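Local coordinates for protein esterase E25 (Uncultured bacterium, PDB 4Q05) that probably hydrolyses carboxylic esters, as a dimerizing bacterial esterase of the hormone-sensitive lipase family, at residues Asn210-Gly214 / Leu280-Leu284; Val216-Ile220 / Gly286-Pro292. All blocks are in the same frame, centred on the assembly; numbering follows the deposited sequence.

Interaction 1. Residues Asn210-Gly214 / Leu280-Leu284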
ATOM      1  N   ASN A 210      17.212   1.802   6.274  1.00 26.23           N
ATOM      2  CA  ASN A 210      17.406   2.960   7.127  1.00 28.05           C
ATOM      3  C   ASN A 210      18.726   3.658   6.781  1.00 25.34           C
ATOM      4  O   ASN A 210      18.750   4.861   6.552  1.00 27.54           O
ATOM      5  CB  ASN A 210      17.353   2.550   8.612  1.00 25.25           C
ATOM      6  CG  ASN A 210      17.577   3.718   9.550  1.00 28.36           C
ATOM      7  OD1 ASN A 210      18.593   4.415   9.459  1.00 29.73           O
ATOM      8  ND2 ASN A 210      16.633   3.937  10.463  1.00 23.41           N
ATOM      9  N   LEU A 211      19.817   2.899   6.719  1.00 30.76           N
ATOM     10  CA  LEU A 211      21.116   3.467   6.325  1.00 28.10           C
ATOM     11  C   LEU A 211      21.055   4.039   4.919  1.00 26.66           C
ATOM     12  O   LEU A 211      21.652   5.075   4.631  1.00 27.62           O
ATOM     13  CB  LEU A 211      22.223   2.413   6.366  1.00 27.22           C
ATOM     14  CG  LEU A 211      22.510   1.760   7.712  1.00 29.64           C
ATOM     15  CD1 LEU A 211      23.461   0.585   7.497  1.00 26.55           C
ATOM     16  CD2 LEU A 211      23.060   2.784   8.715  1.00 29.34           C
ATOM     17  N   THR A 212      20.336   3.356   4.036  1.00 24.74           N
ATOM     18  CA  THR A 212      20.214   3.823   2.659  1.00 29.85           C
ATOM     19  C   THR A 212      19.570   5.211   2.624  1.00 28.60           C
ATOM     20  O   THR A 212      20.078   6.138   1.998  1.00 27.61           O
ATOM     21  CB  THR A 212      19.425   2.816   1.797  1.00 24.97           C
ATOM     22  OG1 THR A 212      20.243   1.663   1.580  1.00 25.65           O
ATOM     23  CG2 THR A 212      19.065   3.412   0.444  1.00 24.52           C
ATOM     24  N   MET A 213      18.452   5.353   3.315  1.00 25.64           N
ATOM     25  CA  MET A 213      17.790   6.649   3.381  1.00 26.68           C
ATOM     26  C   MET A 213      18.715   7.712   3.990  1.00 28.34           C
ATOM     27  O   MET A 213      18.816   8.827   3.482  1.00 25.36           O
ATOM     28  CB  MET A 213      16.488   6.538   4.184  1.00 23.54           C
ATOM     29  CG  MET A 213      15.422   5.665   3.498  1.00 22.59           C
ATOM     30  SD  MET A 213      13.957   5.530   4.539  1.00 25.42           S
ATOM     31  CE  MET A 213      13.298   7.203   4.433  1.00 20.72           C
ATOM     32  N   GLY A 214      19.386   7.364   5.086  1.00 27.93           N
ATOM     33  CA  GLY A 214      20.290   8.300   5.730  1.00 28.04           C
ATOM     34  C   GLY A 214      21.445   8.695   4.832  1.00 28.50           C
ATOM     35  O   GLY A 214      21.832   9.859   4.767  1.00 30.16           O
ATOM     36  N   LEU A 280      18.571  11.091  11.998  1.00 29.54           N
ATOM     37  CA  LEU A 280      19.707  10.203  11.838  1.00 29.96           C
ATOM     38  C   LEU A 280      19.321   8.790  12.279  1.00 28.75           C
ATOM     39  O   LEU A 280      19.873   7.812  11.786  1.00 32.10           O
ATOM     40  CB  LEU A 280      20.927  10.726  12.600  1.00 36.95           C
ATOM     41  CG  LEU A 280      21.508  12.040  12.062  1.00 41.52           C
ATOM     42  CD1 LEU A 280      22.629  12.559  12.960  1.00 43.58           C
ATOM     43  CD2 LEU A 280      22.003  11.865  10.633  1.00 41.36           C
ATOM     44  N   VAL A 281      18.357   8.704  13.195  1.00 26.41           N
ATOM     45  CA  VAL A 281      17.842   7.423  13.679  1.00 24.64           C
ATOM     46  C   VAL A 281      16.635   6.952  12.858  1.00 30.58           C
ATOM     47  O   VAL A 281      16.492   5.764  12.561  1.00 26.28           O
ATOM     48  CB  VAL A 281      17.408   7.538  15.148  1.00 29.48           C
ATOM     49  CG1 VAL A 281      16.793   6.237  15.628  1.00 28.19           C
ATOM     50  CG2 VAL A 281      18.597   7.944  16.037  1.00 28.48           C
ATOM     51  N   SER A 282      15.756   7.892  12.516  1.00 23.48           N
ATOM     52  CA  SER A 282      14.535   7.581  11.775  1.00 24.01           C
ATOM     53  C   SER A 282      14.459   8.544  10.610  1.00 26.11           C
ATOM     54  O   SER A 282      13.886   9.624  10.732  1.00 25.06           O
ATOM     55  CB  SER A 282      13.326   7.765  12.679  1.00 25.89           C
ATOM     56  OG  SER A 282      13.335   6.803  13.723  1.00 24.18           O
ATOM     57  N   PRO A 283      15.097   8.177   9.490  1.00 23.22           N
ATOM     58  CA  PRO A 283      15.294   9.072   8.347  1.00 23.98           C
ATOM     59  C   PRO A 283      13.992   9.586   7.711  1.00 23.93           C
ATOM     60  O   PRO A 283      14.047  10.572   6.977  1.00 24.33           O
ATOM     61  CB  PRO A 283      16.062   8.202   7.340  1.00 24.00           C
ATOM     62  CG  PRO A 283      16.625   7.096   8.103  1.00 29.92           C
ATOM     63  CD  PRO A 283      15.775   6.881   9.319  1.00 28.01           C
ATOM     64  N   LEU A 284      12.865   8.927   7.963  1.00 25.54           N
ATOM     65  CA  LEU A 284      11.572   9.417   7.483  1.00 22.99           C
ATOM     66  C   LEU A 284      11.361  10.870   7.915  1.00 29.25           C
ATOM     67  O   LEU A 284      10.702  11.648   7.221  1.00 26.85           O
ATOM     68  CB  LEU A 284      10.432   8.559   8.039  1.00 21.45           C
ATOM     69  CG  LEU A 284       9.012   9.016   7.700  1.00 27.85           C
ATOM     70  CD1 LEU A 284       8.846   9.140   6.174  1.00 22.18           C
ATOM     71  CD2 LEU A 284       7.998   8.047   8.272  1.00 24.45           C
TER
HETATM   72  O   HOH W   1      19.965   6.839   9.084  1.00 33.73           O
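Gly-214 and Pro-283 mark the closest approach of the two backbones, 5.7 Å between their CA atoms, where one flank of helix 206-221 meets the loop leading to strand 294-299. In this alpha/beta hydrolase fold the helix follows strand 200-205, and the turn joining them has the GxSxG pattern of a nucleophile elbow, so the Asn-210 side chain probably lies near that elbow without touching it. Residues 280-282 pass the helix as loop, and the chain then tightens into a 3-10 segment at Pro-283 and Leu-284.

Asn-210 carries the polar half. Its CG stands anti to the backbone N (chi1 179°), which sends the amide off the helix and onto the loop. ND2 donates to Val-281 O at 2.8 Å with an N-H...O angle of 162°; the acceptor lies in the amide plane, while the donor is tilted out of the plane of the Val-281 carbonyl. A second bond from ND2 to Gly-236 O and one between OD1 and Tyr-270 OH should fix the rotation of this buried amide. A water bridges the contact, 2.8 Å from Asn-210 OD1 and 2.9 Å from Leu-280 O.

The Pro-283 ring packs against the helix, with the Asn-210 side chain crossing it at about a right angle. Its CD sits 3.3 Å from Asn-210 ND2, its CG 3.5 Å from Asn-210 O, and its CB 3.6 Å from Met-213 CB. Met-213 bends at chi3 (70°), bringing CE to 4.0 Å from Leu-284 N.

Interaction 2. Residues Val216-Ile220 / Gly286-Pro292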
ATOM      1  N   VAL A 216      21.477   8.682   1.481  1.00 27.38           N
ATOM      2  CA  VAL A 216      21.023   9.518   0.382  1.00 28.68           C
ATOM      3  C   VAL A 216      20.818  10.959   0.857  1.00 28.07           C
ATOM      4  O   VAL A 216      21.126  11.894   0.139  1.00 28.31           O
ATOM      5  CB  VAL A 216      19.742   8.967  -0.273  1.00 28.56           C
ATOM      6  CG1 VAL A 216      19.231   9.935  -1.337  1.00 28.45           C
ATOM      7  CG2 VAL A 216      20.026   7.607  -0.888  1.00 23.63           C
ATOM      8  N   GLN A 217      20.294  11.128   2.066  1.00 25.52           N
ATOM      9  CA  GLN A 217      20.107  12.459   2.628  1.00 30.84           C
ATOM     10  C   GLN A 217      21.444  13.188   2.783  1.00 33.49           C
ATOM     11  O   GLN A 217      21.563  14.370   2.464  1.00 36.89           O
ATOM     12  CB  GLN A 217      19.369  12.366   3.967  1.00 29.21           C
ATOM     13  CG  GLN A 217      17.894  12.043   3.778  1.00 29.10           C
ATOM     14  CD  GLN A 217      17.226  11.581   5.044  1.00 30.47           C
ATOM     15  OE1 GLN A 217      17.843  10.936   5.883  1.00 30.02           O
ATOM     16  NE2 GLN A 217      15.956  11.897   5.183  1.00 30.60           N
ATOM     17  N   HIS A 218      22.446  12.459   3.257  1.00 34.44           N
ATOM     18  CA  HIS A 218      23.807  12.971   3.383  1.00 35.54           C
ATOM     19  C   HIS A 218      24.364  13.376   2.013  1.00 40.94           C
ATOM     20  O   HIS A 218      24.836  14.503   1.833  1.00 38.62           O
ATOM     21  CB  HIS A 218      24.692  11.909   4.037  1.00 38.56           C
ATOM     22  CG  HIS A 218      26.095  12.362   4.311  1.00 53.18           C
ATOM     23  ND1 HIS A 218      26.390  13.584   4.878  1.00 53.21           N
ATOM     24  CD2 HIS A 218      27.286  11.744   4.114  1.00 51.81           C
ATOM     25  CE1 HIS A 218      27.699  13.705   5.007  1.00 54.12           C
ATOM     26  NE2 HIS A 218      28.265  12.601   4.554  1.00 57.74           N
ATOM     27  N   LEU A 219      24.283  12.467   1.044  1.00 29.63           N
ATOM     28  CA  LEU A 219      24.732  12.755  -0.319  1.00 30.89           C
ATOM     29  C   LEU A 219      24.090  14.014  -0.884  1.00 39.51           C
ATOM     30  O   LEU A 219      24.756  14.825  -1.531  1.00 38.45           O
ATOM     31  CB  LEU A 219      24.440  11.588  -1.260  1.00 30.93           C
ATOM     32  CG  LEU A 219      25.079  10.247  -0.930  1.00 35.18           C
ATOM     33  CD1 LEU A 219      24.552   9.174  -1.875  1.00 27.18           C
ATOM     34  CD2 LEU A 219      26.597  10.342  -0.992  1.00 31.07           C
ATOM     35  N   ILE A 220      22.789  14.164  -0.672  1.00 35.84           N
ATOM     36  CA  ILE A 220      22.085  15.321  -1.195  1.00 37.39           C
ATOM     37  C   ILE A 220      22.616  16.594  -0.546  1.00 39.21           C
ATOM     38  O   ILE A 220      22.819  17.601  -1.223  1.00 43.23           O
ATOM     39  CB  ILE A 220      20.564  15.188  -1.000  1.00 37.41           C
ATOM     40  CG1 ILE A 220      20.012  14.129  -1.954  1.00 32.02           C
ATOM     41  CG2 ILE A 220      19.871  16.509  -1.254  1.00 36.36           C
ATOM     42  CD1 ILE A 220      18.620  13.650  -1.581  1.00 36.06           C
ATOM     43  N   GLY A 286      13.598  13.101   8.128  1.00 27.46           N
ATOM     44  CA  GLY A 286      14.475  13.999   7.403  1.00 29.35           C
ATOM     45  C   GLY A 286      13.849  14.401   6.082  1.00 31.66           C
ATOM     46  O   GLY A 286      12.746  13.960   5.738  1.00 27.57           O
ATOM     47  N   ASP A 287      14.570  15.223   5.333  1.00 30.62           N
ATOM     48  CA  ASP A 287      14.120  15.710   4.037  1.00 31.24           C
ATOM     49  C   ASP A 287      14.259  14.615   2.989  1.00 31.65           C
ATOM     50  O   ASP A 287      15.293  13.961   2.912  1.00 29.66           O
ATOM     51  CB  ASP A 287      14.971  16.909   3.619  1.00 37.10           C
ATOM     52  CG  ASP A 287      14.311  17.757   2.532  1.00 37.89           C
ATOM     53  OD1 ASP A 287      13.328  17.304   1.900  1.00 35.51           O
ATOM     54  OD2 ASP A 287      14.791  18.889   2.313  1.00 44.72           O
ATOM     55  N   LEU A 288      13.222  14.424   2.178  1.00 28.67           N
ATOM     56  CA  LEU A 288      13.260  13.423   1.115  1.00 27.19           C
ATOM     57  C   LEU A 288      13.242  14.051  -0.277  1.00 29.38           C
ATOM     58  O   LEU A 288      13.240  13.344  -1.283  1.00 28.50           O
ATOM     59  CB  LEU A 288      12.098  12.436   1.266  1.00 26.18           C
ATOM     60  CG  LEU A 288      12.059  11.692   2.603  1.00 25.54           C
ATOM     61  CD1 LEU A 288      10.960  10.631   2.607  1.00 20.93           C
ATOM     62  CD2 LEU A 288      13.400  11.052   2.878  1.00 27.41           C
ATOM     63  N   HIS A 289      13.236  15.379  -0.349  1.00 28.21           N
ATOM     64  CA  HIS A 289      13.350  16.025  -1.648  1.00 25.71           C
ATOM     65  C   HIS A 289      14.668  15.647  -2.309  1.00 31.03           C
ATOM     66  O   HIS A 289      15.688  15.509  -1.643  1.00 28.63           O
ATOM     67  CB  HIS A 289      13.259  17.551  -1.534  1.00 27.18           C
ATOM     68  CG  HIS A 289      11.901  18.057  -1.164  1.00 31.38           C
ATOM     69  ND1 HIS A 289      11.481  18.176   0.146  1.00 27.26           N
ATOM     70  CD2 HIS A 289      10.871  18.493  -1.931  1.00 28.70           C
ATOM     71  CE1 HIS A 289      10.252  18.660   0.168  1.00 29.00           C
ATOM     72  NE2 HIS A 289       9.858  18.856  -1.078  1.00 29.76           N
ATOM     73  N   GLY A 290      14.646  15.487  -3.626  1.00 25.42           N
ATOM     74  CA  GLY A 290      15.858  15.153  -4.348  1.00 27.39           C
ATOM     75  C   GLY A 290      16.151  13.669  -4.412  1.00 29.80           C
ATOM     76  O   GLY A 290      17.100  13.255  -5.073  1.00 27.33           O
ATOM     77  N   PHE A 291      15.351  12.853  -3.734  1.00 27.31           N
ATOM     78  CA  PHE A 291      15.592  11.408  -3.786  1.00 26.64           C
ATOM     79  C   PHE A 291      15.486  10.872  -5.211  1.00 27.98           C
ATOM     80  O   PHE A 291      14.671  11.333  -6.002  1.00 27.64           O
ATOM     81  CB  PHE A 291      14.653  10.640  -2.837  1.00 25.27           C
ATOM     82  CG  PHE A 291      15.256  10.363  -1.479  1.00 29.30           C
ATOM     83  CD1 PHE A 291      15.787  11.395  -0.714  1.00 28.41           C
ATOM     84  CD2 PHE A 291      15.300   9.073  -0.976  1.00 24.08           C
ATOM     85  CE1 PHE A 291      16.348  11.143   0.533  1.00 29.51           C
ATOM     86  CE2 PHE A 291      15.851   8.812   0.266  1.00 25.72           C
ATOM     87  CZ  PHE A 291      16.374   9.851   1.029  1.00 26.46           C
ATOM     88  N   PRO A 292      16.322   9.884  -5.537  1.00 27.38           N
ATOM     89  CA  PRO A 292      16.223   9.164  -6.805  1.00 27.34           C
ATOM     90  C   PRO A 292      14.888   8.414  -6.841  1.00 25.06           C
ATOM     91  O   PRO A 292      14.258   8.279  -5.796  1.00 24.78           O
ATOM     92  CB  PRO A 292      17.363   8.132  -6.716  1.00 27.65           C
ATOM     93  CG  PRO A 292      18.192   8.518  -5.547  1.00 29.17           C
ATOM     94  CD  PRO A 292      17.296   9.272  -4.619  1.00 27.87           C
TER
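Gln-217 NE2 is gripped by two carbonyls of the loop before strand 294-299, Asp-287 O and Pro-283 O, and so ties helix 206-221 of the alpha/beta hydrolase fold to that loop. The bond to Asp-287 O is 3.1 Å long with an N-H...O angle of 156°; the acceptor is close to the amide plane, but NE2 stands above the carbonyl plane. Gly-286 leaves room for this amide, since a CB there would clash with NE2.

Beyond it, Phe-291 packs against the helix. Val-216, with CG1 anti to its N (chi1 175°), lays that methyl over one ring face in a CH-pi contact, 3.6 Å from the centroid and 9° off the normal. Leu-288 CB lies over the opposite face, toward the rim. Gln-217 CG meets the ring edge at Phe-291 CE1 (3.7 Å), and Ile-220 CD1 comes in obliquely to Phe-291 CD1, also at 3.7 Å. Leu-230 of strand 229-235 and Leu-315 of helix 305-317 add to the packing. With an alanine here, the Val-216 methyl is likely to lose the ring face it lies over, and Ile-220 CD1 its neighbour, opening a gap between helix and loop.

Leu-288 to Phe-291 form a type II turn, with Phe-291 N bonded to Leu-288 O. Overlapping its start, Asp-287 OD1 accepts from His-289 N (3.0 Å), an Asx turn, and, through its syn lone pair, from His-289 ND1 at 2.7 Å.

From the N terminus, the chain runs through 210-214 and 216-220 on one helix, passes strand 229-235 and helix 262-271, and returns as the loop holding 280-284 and then 286-292. Interaction 1 closes the first long loop at 280-284 and interaction 2 the second at 286-292; 65 residues lie between the two segments of each, and the two cross rather than nest. The earlier helix segment meets the earlier loop segment, and the centres lie about 10 Å apart. They join at the Pro-283 carbonyl, which probably accepts from Gln-217, and Met-213 O also packs 3.6 Å from Phe-291 CZ. Together they fasten helix 206-221, from near its start almost to its end, to the approach to strand 294-299.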